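Local atomic coordinates of beta sliding clamp (Borrelia burgdorferi, PDB entry 6DJ8), a protein that probably encircles DNA as a ring-shaped head-to-tail homodimer and tethers DNA polymerases and other proteins to it, giving them processivity. Residues S159-I164 with H230-E235; I167-H172 with R202-K207; N226-L231 with Y254-S259; K300-V305 with A345-Y350. One frame throughout, in Å; residues are numbered along the deposited sequence.

Interaction 1 (S159-I164 with H230-E235); sequences SFKKVI and HLMSGE
Met232 sets CG beside its backbone N and anti to its carbonyl carbon (chi1 -84°), runs straight through chi2 and then folds at chi3 (35°), so that SD and CE enter the angle between Phe160 and Lys161 on helix 157-167. Phe160 has CG anti to the backbone N (chi1 -168°), which swings its ring across the path of the methionine, the two side chains crossing at about a right angle. Met232 SD comes 3.5 Å from Phe160 CD2 and 4.7 Å from the ring centroid, an oblique Met-aromatic contact. One face of the same ring is covered by Ile164 CD1, from the next turn of the helix. Lys161 slides past Met232 in the opposite direction: its CG presses on Met232 CE at 3.4 Å, tighter than usual for two carbons. Farther out, Lys161 CD lies 3.4 Å from Met232 O and 4.0 Å from Gly234 CA, so the aliphatic part of the lysine lines the turn at Met232-Gly234. Gly234 has a positive phi, which suits glycine, and Ser233 OG accepts from Glu235 N in an ST turn. Gln157, at the start of helix 157-167, bonds to Ser233 OG and Gly234 N. Within the central domain, Phe160 rests on Phe225 and Leu228 of helix 223-231 and on Val238 and Ile240 of strand 237-242, while Met232 meets Phe251 of strand 246-251.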
loop_
_atom_site.group_PDB
_atom_site.type_symbol
_atom_site.label_atom_id
_atom_site.label_comp_id
_atom_site.label_asym_id
_atom_site.label_seq_id
_atom_site.Cartn_x
_atom_site.Cartn_y
_atom_site.Cartn_z
ATOM N N SER A 159 -10.639 21.100 18.917
ATOM C CA SER A 159 -9.753 20.953 20.067
ATOM C C SER A 159 -9.627 19.491 20.477
ATOM O O SER A 159 -8.518 18.994 20.705
ATOM C CB SER A 159 -10.263 21.811 21.231
ATOM O OG SER A 159 -10.443 23.140 20.777
ATOM N N PHE A 160 -10.760 18.783 20.563
ATOM C CA PHE A 160 -10.741 17.386 20.982
ATOM C C PHE A 160 -9.893 16.542 20.044
ATOM O O PHE A 160 -9.183 15.630 20.488
ATOM C CB PHE A 160 -12.170 16.842 21.019
ATOM C CG PHE A 160 -12.310 15.504 21.694
ATOM C CD1 PHE A 160 -11.440 15.109 22.691
ATOM C CD2 PHE A 160 -13.337 14.645 21.338
ATOM C CE1 PHE A 160 -11.586 13.876 23.315
ATOM C CE2 PHE A 160 -13.479 13.417 21.965
ATOM C CZ PHE A 160 -12.601 13.040 22.961
ATOM N N LYS A 161 -9.980 16.808 18.735
ATOM C CA LYS A 161 -9.144 16.087 17.774
ATOM C C LYS A 161 -7.666 16.325 18.049
ATOM O O LYS A 161 -6.855 15.389 18.007
ATOM C CB LYS A 161 -9.450 16.538 16.342
ATOM C CG LYS A 161 -10.680 15.943 15.724
ATOM C CD LYS A 161 -10.764 16.290 14.243
ATOM C CE LYS A 161 -9.483 15.898 13.531
ATOM N NZ LYS A 161 -9.767 15.334 12.187
ATOM N N LYS A 162 -7.290 17.578 18.317
ATOM C CA LYS A 162 -5.884 17.864 18.609
ATOM C C LYS A 162 -5.427 17.116 19.855
ATOM O O LYS A 162 -4.354 16.501 19.868
ATOM C CB LYS A 162 -5.680 19.369 18.773
ATOM C CG LYS A 162 -4.220 19.793 18.915
ATOM C CD LYS A 162 -4.072 21.287 18.641
ATOM C CE LYS A 162 -2.742 21.835 19.138
ATOM N NZ LYS A 162 -2.500 23.200 18.576
ATOM N N VAL A 163 -6.250 17.123 20.902
ATOM C CA VAL A 163 -5.892 16.413 22.126
ATOM C C VAL A 163 -5.742 14.919 21.861
ATOM O O VAL A 163 -4.795 14.277 22.336
ATOM C CB VAL A 163 -6.926 16.702 23.228
ATOM C CG1 VAL A 163 -6.701 15.788 24.413
ATOM C CG2 VAL A 163 -6.797 18.152 23.678
ATOM N N ILE A 164 -6.678 14.338 21.112
ATOM C CA ILE A 164 -6.589 12.917 20.782
ATOM C C ILE A 164 -5.293 12.642 20.035
ATOM O O ILE A 164 -4.566 11.685 20.336
ATOM C CB ILE A 164 -7.813 12.493 19.946
ATOM C CG1 ILE A 164 -9.064 12.399 20.820
ATOM C CG2 ILE A 164 -7.532 11.178 19.197
ATOM C CD1 ILE A 164 -10.349 12.180 20.014
ATOM N N HIS A 230 -11.062 9.466 13.438
ATOM C CA HIS A 230 -11.567 9.256 12.085
ATOM C C HIS A 230 -12.995 9.783 11.907
ATOM O O HIS A 230 -13.397 10.079 10.775
ATOM C CB HIS A 230 -11.502 7.760 11.748
ATOM C CG HIS A 230 -12.058 7.406 10.400
ATOM N ND1 HIS A 230 -11.727 8.092 9.249
ATOM C CD2 HIS A 230 -12.925 6.436 10.021
ATOM C CE1 HIS A 230 -12.365 7.561 8.222
ATOM N NE2 HIS A 230 -13.098 6.554 8.663
ATOM N N LEU A 231 -13.775 9.908 12.990
ATOM C CA LEU A 231 -15.177 10.302 12.859
ATOM C C LEU A 231 -15.397 11.806 12.930
ATOM O O LEU A 231 -16.304 12.327 12.273
ATOM C CB LEU A 231 -16.022 9.657 13.965
ATOM C CG LEU A 231 -16.044 8.138 14.040
ATOM C CD1 LEU A 231 -16.854 7.709 15.214
ATOM C CD2 LEU A 231 -16.668 7.588 12.781
ATOM N N MET A 232 -14.588 12.518 13.694
ATOM C CA MET A 232 -14.887 13.909 13.993
ATOM C C MET A 232 -14.439 14.826 12.867
ATOM O O MET A 232 -13.265 14.831 12.477
ATOM C CB MET A 232 -14.248 14.312 15.311
ATOM C CG MET A 232 -15.102 13.925 16.492
ATOM S SD MET A 232 -14.315 14.401 18.018
ATOM C CE MET A 232 -13.565 15.873 17.494
ATOM N N SER A 233 -15.389 15.621 12.369
ATOM C CA SER A 233 -15.124 16.533 11.266
ATOM C C SER A 233 -14.162 17.646 11.659
ATOM O O SER A 233 -13.410 18.137 10.812
ATOM C CB SER A 233 -16.447 17.124 10.778
ATOM O OG SER A 233 -17.031 17.958 11.770
ATOM N N GLY A 234 -14.162 18.056 12.925
ATOM C CA GLY A 234 -13.382 19.196 13.349
ATOM C C GLY A 234 -14.174 20.486 13.416
ATOM O O GLY A 234 -13.651 21.492 13.906
ATOM N N GLU A 235 -15.402 20.488 12.908
ATOM C CA GLU A 235 -16.309 21.620 12.981
ATOM C C GLU A 235 -17.462 21.274 13.911
ATOM O O GLU A 235 -17.989 20.159 13.872
ATOM C CB GLU A 235 -16.845 21.985 11.596
ATOM C CG GLU A 235 -18.169 22.737 11.621
ATOM C CD GLU A 235 -18.640 23.131 10.233
ATOM O OE1 GLU A 235 -17.887 22.886 9.267
ATOM O OE2 GLU A 235 -19.755 23.684 10.108
#

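Interaction 2 (I167-H172 with R202-K207)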
loop_
_atom_site.group_PDB
_atom_site.type_symbol
_atom_site.label_atom_id
_atom_site.label_comp_id
_atom_site.label_asym_id
_atom_site.label_seq_id
_atom_site.Cartn_x
_atom_site.Cartn_y
_atom_site.Cartn_z
ATOM N N ILE A 167 -2.502 12.477 22.437
ATOM C CA ILE A 167 -2.616 11.547 23.553
ATOM C C ILE A 167 -2.647 10.089 23.089
ATOM O O ILE A 167 -1.960 9.237 23.665
ATOM C CB ILE A 167 -3.863 11.882 24.398
ATOM C CG1 ILE A 167 -3.598 13.111 25.272
ATOM C CG2 ILE A 167 -4.234 10.711 25.275
ATOM C CD1 ILE A 167 -2.776 12.803 26.511
ATOM N N ALA A 168 -3.403 9.782 22.022
ATOM C CA ALA A 168 -3.707 8.383 21.711
ATOM C C ALA A 168 -2.446 7.553 21.472
ATOM O O ALA A 168 -2.330 6.426 21.977
ATOM C CB ALA A 168 -4.632 8.306 20.490
ATOM N N PHE A 169 -1.487 8.083 20.703
ATOM C CA PHE A 169 -0.341 7.266 20.306
ATOM C C PHE A 169 0.509 6.812 21.486
ATOM O O PHE A 169 1.213 5.802 21.374
ATOM C CB PHE A 169 0.528 8.033 19.294
ATOM C CG PHE A 169 1.389 9.114 19.919
ATOM C CD1 PHE A 169 0.910 10.408 20.058
ATOM C CD2 PHE A 169 2.686 8.826 20.355
ATOM C CE1 PHE A 169 1.718 11.422 20.639
ATOM C CE2 PHE A 169 3.499 9.813 20.903
ATOM C CZ PHE A 169 3.005 11.114 21.064
ATOM N N SER A 170 0.463 7.521 22.623
ATOM C CA SER A 170 1.296 7.155 23.763
ATOM C C SER A 170 0.742 6.010 24.602
ATOM O O SER A 170 1.490 5.439 25.411
ATOM C CB SER A 170 1.477 8.352 24.703
ATOM O OG SER A 170 2.401 9.274 24.190
ATOM N N ALA A 171 -0.546 5.692 24.492
ATOM C CA ALA A 171 -1.083 4.635 25.337
ATOM C C ALA A 171 -0.437 3.313 24.959
ATOM O O ALA A 171 -0.002 3.114 23.821
ATOM C CB ALA A 171 -2.609 4.549 25.205
ATOM N N HIS A 172 -0.342 2.412 25.929
ATOM C CA HIS A 172 0.149 1.084 25.612
ATOM C C HIS A 172 -0.759 0.436 24.561
ATOM O O HIS A 172 -1.981 0.620 24.564
ATOM C CB HIS A 172 0.218 0.226 26.873
ATOM C CG HIS A 172 1.144 -0.934 26.745
ATOM N ND1 HIS A 172 0.856 -2.035 25.971
ATOM C CD2 HIS A 172 2.389 -1.132 27.234
ATOM C CE1 HIS A 172 1.876 -2.875 26.011
ATOM N NE2 HIS A 172 2.820 -2.349 26.770
ATOM N N ARG A 202 7.163 6.084 27.312
ATOM C CA ARG A 202 6.900 7.409 26.795
ATOM C C ARG A 202 5.498 7.795 27.249
ATOM O O ARG A 202 4.649 6.927 27.489
ATOM C CB ARG A 202 7.057 7.469 25.263
ATOM C CG ARG A 202 6.465 6.277 24.473
ATOM C CD ARG A 202 5.014 6.511 24.090
ATOM N NE ARG A 202 4.501 5.457 23.186
ATOM C CZ ARG A 202 4.689 5.463 21.871
ATOM N NH1 ARG A 202 5.379 6.465 21.315
ATOM N NH2 ARG A 202 4.200 4.478 21.106
ATOM N N MET A 203 5.267 9.100 27.390
ATOM C CA MET A 203 4.048 9.573 28.021
ATOM C C MET A 203 3.657 10.932 27.461
ATOM O O MET A 203 4.506 11.815 27.304
ATOM C CB MET A 203 4.226 9.684 29.557
ATOM C CG MET A 203 3.121 10.507 30.233
ATOM S SD MET A 203 3.366 10.696 32.044
ATOM C CE MET A 203 3.206 9.018 32.571
ATOM N N SER A 204 2.362 11.103 27.198
ATOM C CA SER A 204 1.780 12.385 26.821
ATOM C C SER A 204 0.899 12.929 27.952
ATOM O O SER A 204 0.188 12.173 28.625
ATOM C CB SER A 204 0.982 12.246 25.526
ATOM O OG SER A 204 1.856 12.131 24.386
ATOM N N ILE A 205 0.975 14.240 28.169
ATOM C CA ILE A 205 0.163 14.964 29.144
ATOM C C ILE A 205 -0.431 16.183 28.456
ATOM O O ILE A 205 0.313 17.064 28.007
ATOM C CB ILE A 205 0.991 15.403 30.365
ATOM C CG1 ILE A 205 1.581 14.185 31.066
ATOM C CG2 ILE A 205 0.129 16.211 31.327
ATOM C CD1 ILE A 205 2.848 14.461 31.773
ATOM N N CYS A 206 -1.759 16.257 28.404
ATOM C CA CYS A 206 -2.474 17.366 27.773
ATOM C C CYS A 206 -3.383 17.997 28.812
ATOM O O CYS A 206 -4.345 17.366 29.261
ATOM C CB CYS A 206 -3.328 16.900 26.600
ATOM S SG CYS A 206 -2.422 16.483 25.155
ATOM N N LYS A 207 -3.086 19.231 29.186
ATOM C CA LYS A 207 -3.956 20.002 30.057
ATOM C C LYS A 207 -4.914 20.794 29.177
ATOM O O LYS A 207 -4.481 21.451 28.224
ATOM C CB LYS A 207 -3.122 20.936 30.939
HETATM O O HOH W 1 2.779 2.880 23.059
#
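The Phe169 ring and the Arg202 guanidinium stand almost perpendicular, their planes 86° apart, with the arginine at the edge of the ring: Arg202 NH1 lies near the ring plane, 3.7 Å from Phe169 CD2, so this is not a cation-pi stack. Phe169 O sits instead over one face of the guanidinium, 3.3 Å from Arg202 NH2 but too poorly angled for a hydrogen bond. Arg202 reaches this place by a crowded first torsion (chi1 42°) and a bend at chi2 (90°), which lay CD and NE along Ser170 CA. Ser170 and Ser204 each hold OG beside the backbone N, and their hydroxyls meet at 2.9 Å with Ser170 OG as donor; Ser170 OG also covers one face of the Phe169 ring near its rim. Ile167 lays CG1 against Cys206 SG at 3.6 Å and its CD1 against Ser204 CB. A water accepts from Arg202 NH2 and donates to Ala171 O. Met203 points away from the loop and packs on an apolar side chain of the bound peptide, so the strand borders the peptide site on its other side. Arg202 NH2 also forms a salt bridge with Glu353 of helix 348-355, and Ser204 OG bonds to His385 ND1 and Arg166 O. The loop is thus pinned to strand 202-211 by a buried hydroxyl with several partners, while the arginine charge, probably largely balanced by Glu353, links the central domain to the C-terminal domain.

Interaction 3 (N226-L231 with Y254-S259)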
loop_
_atom_site.group_PDB
_atom_site.type_symbol
_atom_site.label_atom_id
_atom_site.label_comp_id
_atom_site.label_asym_id
_atom_site.label_seq_id
_atom_site.Cartn_x
_atom_site.Cartn_y
_atom_site.Cartn_z
ATOM N N ASN A 226 -8.803 6.314 18.929
ATOM C CA ASN A 226 -8.378 6.082 17.546
ATOM C C ASN A 226 -9.580 6.092 16.615
ATOM O O ASN A 226 -9.560 6.748 15.573
ATOM C CB ASN A 226 -7.609 4.767 17.453
ATOM C CG ASN A 226 -6.285 4.835 18.209
ATOM O OD1 ASN A 226 -5.659 5.890 18.246
ATOM N ND2 ASN A 226 -5.859 3.720 18.808
ATOM N N PHE A 227 -10.683 5.477 17.045
ATOM C CA PHE A 227 -11.915 5.461 16.251
ATOM C C PHE A 227 -12.452 6.873 16.031
ATOM O O PHE A 227 -12.760 7.282 14.898
ATOM C CB PHE A 227 -12.935 4.599 17.001
ATOM C CG PHE A 227 -14.229 4.380 16.290
ATOM C CD1 PHE A 227 -14.259 4.104 14.929
ATOM C CD2 PHE A 227 -15.415 4.361 17.009
ATOM C CE1 PHE A 227 -15.468 3.852 14.284
ATOM C CE2 PHE A 227 -16.627 4.112 16.375
ATOM C CZ PHE A 227 -16.647 3.861 15.008
ATOM N N LEU A 228 -12.529 7.639 17.118
ATOM C CA LEU A 228 -13.124 8.967 17.110
ATOM C C LEU A 228 -12.392 9.918 16.175
ATOM O O LEU A 228 -13.019 10.768 15.532
ATOM C CB LEU A 228 -13.079 9.543 18.529
ATOM C CG LEU A 228 -14.191 9.108 19.469
ATOM C CD1 LEU A 228 -13.833 9.540 20.863
ATOM C CD2 LEU A 228 -15.446 9.787 19.004
ATOM N N LYS A 229 -11.062 9.844 16.145
ATOM C CA LYS A 229 -10.343 10.825 15.347
ATOM C C LYS A 229 -10.646 10.658 13.863
ATOM O O LYS A 229 -10.562 11.633 13.114
ATOM C CB LYS A 229 -8.837 10.780 15.635
ATOM C CG LYS A 229 -8.120 9.459 15.429
ATOM C CD LYS A 229 -6.651 9.639 15.798
ATOM C CE LYS A 229 -5.975 8.344 16.221
ATOM N NZ LYS A 229 -4.672 8.620 16.908
ATOM N N HIS A 230 -11.062 9.466 13.438
ATOM C CA HIS A 230 -11.567 9.256 12.085
ATOM C C HIS A 230 -12.995 9.783 11.907
ATOM O O HIS A 230 -13.397 10.079 10.775
ATOM C CB HIS A 230 -11.502 7.760 11.748
ATOM C CG HIS A 230 -12.058 7.406 10.400
ATOM N ND1 HIS A 230 -11.727 8.092 9.249
ATOM C CD2 HIS A 230 -12.925 6.436 10.021
ATOM C CE1 HIS A 230 -12.365 7.561 8.222
ATOM N NE2 HIS A 230 -13.098 6.554 8.663
ATOM N N LEU A 231 -13.775 9.908 12.990
ATOM C CA LEU A 231 -15.177 10.302 12.859
ATOM C C LEU A 231 -15.397 11.806 12.930
ATOM O O LEU A 231 -16.304 12.327 12.273
ATOM C CB LEU A 231 -16.022 9.657 13.965
ATOM C CG LEU A 231 -16.044 8.138 14.040
ATOM C CD1 LEU A 231 -16.854 7.709 15.214
ATOM C CD2 LEU A 231 -16.668 7.588 12.781
ATOM N N TYR A 254 -23.710 11.135 15.422
ATOM C CA TYR A 254 -23.081 9.975 16.035
ATOM C C TYR A 254 -23.319 9.915 17.540
ATOM O O TYR A 254 -23.448 10.941 18.220
ATOM C CB TYR A 254 -21.565 9.952 15.763
ATOM C CG TYR A 254 -21.215 9.995 14.298
ATOM C CD1 TYR A 254 -21.404 8.876 13.488
ATOM C CD2 TYR A 254 -20.706 11.150 13.719
ATOM C CE1 TYR A 254 -21.093 8.906 12.140
ATOM C CE2 TYR A 254 -20.391 11.193 12.378
ATOM C CZ TYR A 254 -20.588 10.069 11.588
ATOM O OH TYR A 254 -20.286 10.136 10.249
ATOM N N LYS A 255 -23.404 8.688 18.050
ATOM C CA LYS A 255 -23.380 8.400 19.475
ATOM C C LYS A 255 -22.494 7.184 19.645
ATOM O O LYS A 255 -22.585 6.238 18.860
ATOM C CB LYS A 255 -24.781 8.141 20.044
ATOM C CG LYS A 255 -25.779 9.258 19.794
ATOM C CD LYS A 255 -27.159 8.888 20.347
ATOM C CE LYS A 255 -28.123 10.058 20.267
ATOM N NZ LYS A 255 -29.505 9.665 20.680
ATOM N N ILE A 256 -21.577 7.247 20.598
ATOM C CA ILE A 256 -20.599 6.189 20.817
ATOM C C ILE A 256 -20.425 6.017 22.314
ATOM O O ILE A 256 -20.435 7.000 23.062
ATOM C CB ILE A 256 -19.240 6.516 20.157
ATOM C CG1 ILE A 256 -19.442 7.309 18.871
ATOM C CG2 ILE A 256 -18.451 5.239 19.850
ATOM C CD1 ILE A 256 -18.180 7.799 18.285
ATOM N N ALA A 257 -20.240 4.775 22.750
ATOM C CA ALA A 257 -20.015 4.499 24.160
ATOM C C ALA A 257 -19.066 3.318 24.294
ATOM O O ALA A 257 -18.943 2.491 23.383
ATOM C CB ALA A 257 -21.329 4.210 24.898
ATOM N N CYS A 258 -18.392 3.247 25.447
ATOM C CA CYS A 258 -17.576 2.083 25.767
ATOM C C CYS A 258 -17.469 1.976 27.278
ATOM O O CYS A 258 -17.911 2.864 28.009
ATOM C CB CYS A 258 -16.191 2.176 25.119
ATOM S SG CYS A 258 -15.073 3.428 25.877
ATOM N N SER A 259 -16.894 0.868 27.743
ATOM C CA SER A 259 -16.713 0.656 29.175
ATOM C C SER A 259 -15.407 1.269 29.645
ATOM O O SER A 259 -14.416 1.327 28.903
ATOM C CB SER A 259 -16.709 -0.828 29.530
ATOM O OG SER A 259 -17.991 -1.382 29.361
#
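Apolar contact carries most of the interface, and Ile256 of strand 254-259 is its centre. Its CG1 lies beside the backbone N at a first torsion of -33°, well short of the usual staggered value, and sends CD1 toward the helix, against the tips of two leucines. Leu231 meets it tip to tip, CD1 to Ile256 CD1 at 3.3 Å, while Leu228 slides past in the opposite direction and brings CD2 to 3.5 Å from the same Ile256 CD1. Both distances are shorter than usual for methyl carbons, so the packing is tight around this one group. The other branch, Ile256 CG2, lies at the edge of the Phe227 ring, 4.1 Å from CE2 and near the plane of the ring.

Aromatic groups frame this core. Phe227, with CG anti to the backbone N (chi1 -176°), offers one ring face to Leu231 CD1, which stands 3.8 Å above the plane toward the rim; its ring also meets that of Phe65 on strand 64-70. Leu231 O lies oblique to the Tyr254 ring, 4.2 Å from Tyr254 CE2.

Polar links come from Tyr254: its OH hydrogen-bonds to Lys28 and Glu25 of helix 19-29, so this ring connects the strand to the N-terminal domain. The helical and strand segments run nearly antiparallel, 173° between their directions and 11.1 Å apart at closest approach. This is helix-on-sheet packing of the DNA-clamp fold, with helix 223-231 laid against the sheet in which strand 254-259 pairs with strand 64-70 of the N-terminal domain.

Interaction 4 (K300-V305 with A345-Y350)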
loop_
_atom_site.group_PDB
_atom_site.type_symbol
_atom_site.label_atom_id
_atom_site.label_comp_id
_atom_site.label_asym_id
_atom_site.label_seq_id
_atom_site.Cartn_x
_atom_site.Cartn_y
_atom_site.Cartn_z
ATOM N N LYS A 300 16.692 -3.135 14.818
ATOM C CA LYS A 300 15.381 -3.464 15.361
ATOM C C LYS A 300 15.229 -3.031 16.823
ATOM O O LYS A 300 14.105 -2.887 17.299
ATOM C CB LYS A 300 15.127 -4.969 15.214
ATOM N N SER A 301 16.327 -2.818 17.541
ATOM C CA SER A 301 16.205 -2.307 18.902
ATOM C C SER A 301 15.744 -0.852 18.941
ATOM O O SER A 301 15.373 -0.363 20.013
ATOM C CB SER A 301 17.537 -2.451 19.642
ATOM O OG SER A 301 18.458 -1.476 19.195
ATOM N N ARG A 302 15.764 -0.150 17.806
ATOM C CA ARG A 302 15.399 1.259 17.675
ATOM C C ARG A 302 16.392 2.182 18.386
ATOM O O ARG A 302 16.129 3.388 18.493
ATOM C CB ARG A 302 13.966 1.556 18.167
ATOM C CG ARG A 302 12.905 0.539 17.703
ATOM C CD ARG A 302 13.015 0.212 16.204
ATOM N NE ARG A 302 12.635 1.312 15.321
ATOM C CZ ARG A 302 13.292 1.650 14.208
ATOM N NH1 ARG A 302 12.858 2.662 13.456
ATOM N NH2 ARG A 302 14.395 0.994 13.850
ATOM N N LYS A 303 17.556 1.672 18.804
ATOM C CA LYS A 303 18.470 2.452 19.644
ATOM C C LYS A 303 19.149 3.519 18.800
ATOM O O LYS A 303 19.986 3.213 17.944
ATOM C CB LYS A 303 19.522 1.560 20.300
ATOM C CG LYS A 303 20.485 2.340 21.228
ATOM C CD LYS A 303 21.410 1.423 22.032
ATOM C CE LYS A 303 22.557 2.220 22.643
ATOM N NZ LYS A 303 23.630 1.396 23.290
ATOM N N LEU A 304 18.777 4.768 19.032
ATOM C CA LEU A 304 19.406 5.923 18.412
ATOM C C LEU A 304 20.276 6.618 19.456
ATOM O O LEU A 304 19.811 6.865 20.566
ATOM C CB LEU A 304 18.336 6.876 17.895
ATOM C CG LEU A 304 18.798 8.247 17.430
ATOM C CD1 LEU A 304 19.623 8.076 16.148
ATOM C CD2 LEU A 304 17.576 9.130 17.201
ATOM N N VAL A 305 21.536 6.914 19.124
ATOM C CA VAL A 305 22.432 7.588 20.069
ATOM C C VAL A 305 22.488 9.072 19.728
ATOM O O VAL A 305 22.893 9.452 18.617
ATOM C CB VAL A 305 23.839 6.976 20.076
ATOM C CG1 VAL A 305 24.769 7.814 20.993
ATOM C CG2 VAL A 305 23.785 5.538 20.542
ATOM N N ALA A 345 20.972 7.370 24.644
ATOM C CA ALA A 345 20.292 6.531 23.680
ATOM C C ALA A 345 18.791 6.687 23.865
ATOM O O ALA A 345 18.304 6.816 24.998
ATOM C CB ALA A 345 20.700 5.061 23.842
ATOM N N ILE A 346 18.064 6.665 22.749
ATOM C CA ILE A 346 16.618 6.847 22.751
ATOM C C ILE A 346 16.021 5.970 21.664
ATOM O O ILE A 346 16.666 5.677 20.655
ATOM C CB ILE A 346 16.220 8.318 22.530
ATOM C CG1 ILE A 346 14.740 8.522 22.835
ATOM C CG2 ILE A 346 16.522 8.755 21.116
ATOM C CD1 ILE A 346 14.309 9.968 22.784
ATOM N N ASN A 347 14.794 5.514 21.904
ATOM C CA ASN A 347 14.028 4.756 20.913
ATOM C C ASN A 347 13.614 5.687 19.783
ATOM O O ASN A 347 12.784 6.585 19.977
ATOM C CB ASN A 347 12.811 4.143 21.600
ATOM C CG ASN A 347 11.972 3.283 20.664
ATOM O OD1 ASN A 347 11.632 3.697 19.562
ATOM N ND2 ASN A 347 11.610 2.093 21.128
ATOM N N ILE A 348 14.172 5.468 18.591
ATOM C CA ILE A 348 13.898 6.381 17.484
ATOM C C ILE A 348 12.431 6.350 17.084
ATOM O O ILE A 348 11.890 7.366 16.627
ATOM C CB ILE A 348 14.796 6.070 16.265
ATOM C CG1 ILE A 348 14.697 7.215 15.253
ATOM C CG2 ILE A 348 14.372 4.766 15.602
ATOM C CD1 ILE A 348 15.755 7.155 14.120
ATOM N N SER A 349 11.748 5.214 17.244
ATOM C CA SER A 349 10.330 5.212 16.885
ATOM C C SER A 349 9.538 6.119 17.827
ATOM O O SER A 349 8.689 6.901 17.381
ATOM C CB SER A 349 9.777 3.787 16.901
ATOM O OG SER A 349 10.346 3.012 15.860
ATOM N N TYR A 350 9.834 6.059 19.126
ATOM C CA TYR A 350 9.179 6.962 20.081
ATOM C C TYR A 350 9.454 8.412 19.727
ATOM O O TYR A 350 8.547 9.253 19.719
ATOM C CB TYR A 350 9.663 6.671 21.496
ATOM C CG TYR A 350 9.270 5.328 22.076
ATOM C CD1 TYR A 350 8.261 4.559 21.504
ATOM C CD2 TYR A 350 9.907 4.840 23.223
ATOM C CE1 TYR A 350 7.910 3.330 22.041
ATOM C CE2 TYR A 350 9.563 3.623 23.770
ATOM C CZ TYR A 350 8.556 2.873 23.175
ATOM O OH TYR A 350 8.207 1.661 23.714
#
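An antiparallel strand pair of the DNA-clamp fold, 303-308 with 342-347, runs here straight into the N-terminus of helix 348-355. Leu304 and Ile346 form a hydrogen-bonded pair, each backbone N giving to the other's O at 2.8 Å. The pairing extends past the strand end, for Ile348 N, in the first turn of the helix, donates to Arg302 O at 2.9 Å. Arg302 has a positive phi, and its side chain turns back over the helix start. Its CB rests on the Asn347 amide, 3.5 Å from OD1, and CG passes beyond the rim of that group. Bends at chi2 (-47°) and chi3 (-70°) then bring CD near Ser349 OG. NE bonds to that hydroxyl at 2.9 Å, almost straight (173°) and in the guanidinium plane. CZ and NH1 lie under Ile348 CG2, which covers one guanidinium face with NH1 at 3.4 Å. Beyond the two segments NH1 bonds to Asn295 OD1 and NH2 to Asp299 O, so each nitrogen of the group has a partner and its rotation is fixed. On the sheet side facing helix 284-294, Leu304 CD2 packs on Ile346 CG2 and Ile348 CG1; on the other, the extended Lys303 chain passes over Ala345 CB and its NZ bonds to Leu392 O. Asn347 is the N-cap: OD1 accepts from Tyr350 N, with a weak second bond from Ser349 N, while Asn347 ND2 stands 3.6 Å above the centre of the Tyr350 ring.

In the fold
From the N terminus, helix 157-167 opens interaction 1, whose loop closes just beyond helix 223-231. Interaction 2 opens and closes within that loop, tying the segment after helix 157-167 to strand 202-211. Interaction 3 starts on helix 223-231, before interaction 1 is complete, so the two overlap along the chain and share His230 and Leu231; it closes on strand 254-259. Together these three bind the two helices and both sheets to which the central domain contributes strands. Interaction 4 follows in series within the C-terminal domain, about 30 Å between centres from interaction 1, yet it touches interaction 2 where Arg202 NH1 meets Tyr350 CD1 across the domain boundary.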